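Local coordinates for flagellar motor switch protein FliG (Helicobacter pylori 26695, PDB 5WUJ) that forms part of a switch complex, proposed to sit at the base of the flagellar basal body, that contacts the motor components determining the direction of flagellar rotation, at residues S11-I16 against S44-Q49. Sequence-based numbering, arbitrary orientation.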
ATOM      1  N   SER B  11      13.108  -2.397  -3.351  1.00 31.52           N
ATOM      2  CA  SER B  11      13.384  -2.467  -1.933  1.00 34.44           C
ATOM      3  C   SER B  11      12.162  -2.003  -1.152  1.00 29.67           C
ATOM      4  O   SER B  11      11.221  -1.399  -1.694  1.00 33.75           O
ATOM      5  CB  SER B  11      14.594  -1.614  -1.579  1.00 40.08           C
ATOM      6  OG  SER B  11      15.745  -2.152  -2.200  1.00 47.53           O
ATOM      7  N   MET B  12      12.177  -2.298   0.145  1.00 28.99           N
ATOM      8  CA  MET B  12      11.087  -1.855   1.003  1.00 28.08           C
ATOM      9  C   MET B  12      11.010  -0.327   1.036  1.00 33.94           C
ATOM     10  O   MET B  12       9.919   0.257   1.070  1.00 33.12           O
ATOM     11  CB  MET B  12      11.271  -2.452   2.401  1.00 28.09           C
ATOM     12  CG  MET B  12      10.219  -2.035   3.405  1.00 40.59           C
ATOM     13  SD  MET B  12       8.530  -2.371   2.831  1.00 48.83           S
ATOM     14  CE  MET B  12       8.382  -4.124   3.137  1.00 42.90           C
ATOM     15  N   SER B  13      12.168   0.333   0.974  1.00 31.60           N
ATOM     16  CA  SER B  13      12.213   1.790   0.930  1.00 34.54           C
ATOM     17  C   SER B  13      11.615   2.328  -0.367  1.00 26.42           C
ATOM     18  O   SER B  13      10.940   3.363  -0.365  1.00 29.27           O
ATOM     19  CB  SER B  13      13.668   2.263   1.111  1.00 41.30           C
ATOM     20  OG  SER B  13      13.939   3.474   0.428  1.00 52.05           O
ATOM     21  N   GLU B  14      11.854   1.641  -1.484  1.00 22.17           N
ATOM     22  CA  GLU B  14      11.216   2.011  -2.751  1.00 28.96           C
ATOM     23  C   GLU B  14       9.709   1.825  -2.699  1.00 23.35           C
ATOM     24  O   GLU B  14       8.955   2.668  -3.203  1.00 23.43           O
ATOM     25  CB  GLU B  14      11.806   1.187  -3.891  1.00 25.01           C
ATOM     26  CG  GLU B  14      13.325   1.300  -3.929  1.00 34.07           C
ATOM     27  CD  GLU B  14      13.919   0.663  -5.142  1.00 51.17           C
ATOM     28  OE1 GLU B  14      14.028  -0.585  -5.172  1.00 58.57           O
ATOM     29  OE2 GLU B  14      14.283   1.417  -6.062  1.00 60.82           O
ATOM     30  N   LYS B  15       9.254   0.718  -2.108  1.00 25.33           N
ATOM     31  CA  LYS B  15       7.820   0.501  -1.939  1.00 23.92           C
ATOM     32  C   LYS B  15       7.202   1.600  -1.090  1.00 26.67           C
ATOM     33  O   LYS B  15       6.090   2.063  -1.371  1.00 21.62           O
ATOM     34  CB  LYS B  15       7.564  -0.856  -1.296  1.00 22.05           C
ATOM     35  CG  LYS B  15       8.094  -2.049  -2.104  1.00 33.52           C
ATOM     36  CD  LYS B  15       7.395  -3.310  -1.663  1.00 33.32           C
ATOM     37  CE  LYS B  15       7.940  -4.544  -2.319  1.00 36.01           C
ATOM     38  NZ  LYS B  15       8.210  -5.556  -1.266  1.00 40.03           N
ATOM     39  N   ILE B  16       7.917   2.047  -0.056  1.00 26.23           N
ATOM     40  CA  ILE B  16       7.361   3.075   0.822  1.00 21.66           C
ATOM     41  C   ILE B  16       7.241   4.401   0.083  1.00 19.41           C
ATOM     42  O   ILE B  16       6.231   5.096   0.204  1.00 22.25           O
ATOM     43  CB  ILE B  16       8.214   3.197   2.096  1.00 24.19           C
ATOM     44  CG1 ILE B  16       7.948   2.016   3.031  1.00 29.24           C
ATOM     45  CG2 ILE B  16       7.965   4.527   2.791  1.00 26.21           C
ATOM     46  CD1 ILE B  16       9.079   1.789   4.068  1.00 27.46           C
ATOM     47  N   SER B  44      12.905  10.574   0.402  1.00 33.49           N
ATOM     48  CA  SER B  44      12.825  11.695  -0.534  1.00 30.31           C
ATOM     49  C   SER B  44      13.517  11.370  -1.849  1.00 33.13           C
ATOM     50  O   SER B  44      13.024  11.729  -2.929  1.00 35.33           O
ATOM     51  CB  SER B  44      13.468  12.944   0.081  1.00 29.03           C
ATOM     52  OG  SER B  44      12.739  13.373   1.214  1.00 38.62           O
ATOM     53  N   LYS B  45      14.673  10.712  -1.770  1.00 26.73           N
ATOM     54  CA  LYS B  45      15.411  10.360  -2.975  1.00 31.69           C
ATOM     55  C   LYS B  45      14.594   9.438  -3.872  1.00 29.36           C
ATOM     56  O   LYS B  45      14.580   9.605  -5.097  1.00 27.59           O
ATOM     57  CB  LYS B  45      16.738   9.710  -2.593  1.00 30.75           C
ATOM     58  CG  LYS B  45      17.615   9.319  -3.761  1.00 42.87           C
ATOM     59  CD  LYS B  45      18.966   8.804  -3.271  1.00 52.43           C
ATOM     60  CE  LYS B  45      19.267   7.417  -3.818  1.00 64.88           C
ATOM     61  NZ  LYS B  45      18.884   6.339  -2.867  1.00 73.60           N
ATOM     62  N   GLN B  46      13.902   8.461  -3.278  1.00 25.02           N
ATOM     63  CA  GLN B  46      13.136   7.514  -4.080  1.00 32.04           C
ATOM     64  C   GLN B  46      11.835   8.118  -4.606  1.00 25.75           C
ATOM     65  O   GLN B  46      11.372   7.739  -5.686  1.00 33.51           O
ATOM     66  CB  GLN B  46      12.856   6.255  -3.258  1.00 32.26           C
ATOM     67  CG  GLN B  46      14.104   5.541  -2.754  1.00 38.67           C
ATOM     68  CD  GLN B  46      15.026   5.080  -3.880  1.00 55.06           C
ATOM     69  OE1 GLN B  46      14.611   4.954  -5.041  1.00 57.93           O
ATOM     70  NE2 GLN B  46      16.286   4.814  -3.538  1.00 57.13           N
ATOM     71  N   ILE B  47      11.235   9.053  -3.867  1.00 25.99           N
ATOM     72  CA  ILE B  47      10.062   9.767  -4.367  1.00 28.04           C
ATOM     73  C   ILE B  47      10.405  10.490  -5.660  1.00 33.80           C
ATOM     74  O   ILE B  47       9.668  10.416  -6.651  1.00 38.18           O
ATOM     75  CB  ILE B  47       9.540  10.750  -3.307  1.00 27.09           C
ATOM     76  CG1 ILE B  47       8.877   9.998  -2.150  1.00 22.36           C
ATOM     77  CG2 ILE B  47       8.627  11.809  -3.951  1.00 23.63           C
ATOM     78  CD1 ILE B  47       8.504  10.920  -0.980  1.00 29.67           C
ATOM     79  N   VAL B  48      11.540  11.198  -5.669  1.00 27.69           N
ATOM     80  CA  VAL B  48      11.962  11.907  -6.873  1.00 25.07           C
ATOM     81  C   VAL B  48      12.288  10.919  -7.982  1.00 34.88           C
ATOM     82  O   VAL B  48      11.992  11.164  -9.156  1.00 37.45           O
ATOM     83  CB  VAL B  48      13.166  12.820  -6.571  1.00 30.69           C
ATOM     84  CG1 VAL B  48      13.666  13.477  -7.844  1.00 30.05           C
ATOM     85  CG2 VAL B  48      12.794  13.868  -5.525  1.00 36.00           C
ATOM     86  N   GLN B  49      12.882   9.778  -7.628  1.00 33.12           N
ATOM     87  CA  GLN B  49      13.331   8.845  -8.653  1.00 37.64           C
ATOM     88  C   GLN B  49      12.209   7.938  -9.155  1.00 37.84           C
ATOM     89  O   GLN B  49      12.262   7.498 -10.308  1.00 33.94           O
ATOM     90  CB  GLN B  49      14.507   8.015  -8.121  1.00 41.27           C
ATOM     91  CG  GLN B  49      15.835   8.775  -8.134  1.00 56.87           C
ATOM     92  CD  GLN B  49      16.974   8.047  -7.418  1.00 62.95           C
ATOM     93  OE1 GLN B  49      16.747   7.140  -6.611  1.00 60.82           O
ATOM     94  NE2 GLN B  49      18.211   8.457  -7.708  1.00 60.61           N
TER
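A bend at chi2 (-60°), with CG anti to the carbonyl carbon, turns the Gln46 amide toward Glu14, which reaches out straight from CG and so sets its carboxylate beside that amide. The setting is helix-to-helix packing in the all-helical FliG N-terminal domain: the first turn of helix 12-23 rests against the last turns of helix 37-50, with Glu14 and Gln46 at the nearest backbone approach, 6.0 Å between their CA atoms. No hydrogen bond joins the two segments, and the link is one of van der Waals contact. Glu14 CG packs 4.1 Å from Gln46 CD, while the carboxylate and amide planes stand 78° apart, far from a flat stack. Two acceptors, Glu14 OE2 and Gln46 OE1, come within 3.7 Å of each other, which is probably unfavourable. The amide nitrogen, Gln46 NE2, instead makes a weak hydrogen bond to Glu42. Glu14 OE1 accepts the backbone N-H of the N-cap residue Ser11 at 2.7 Å and 166° through the anti lone pair, the Glu14 half of a capping box whose reciprocal bond from the Ser11 side chain is absent. Beside this pair, the buried hydroxyl of Ser13 has no polar partner in the model, and its OG lies 3.8 Å from Gln46 CG.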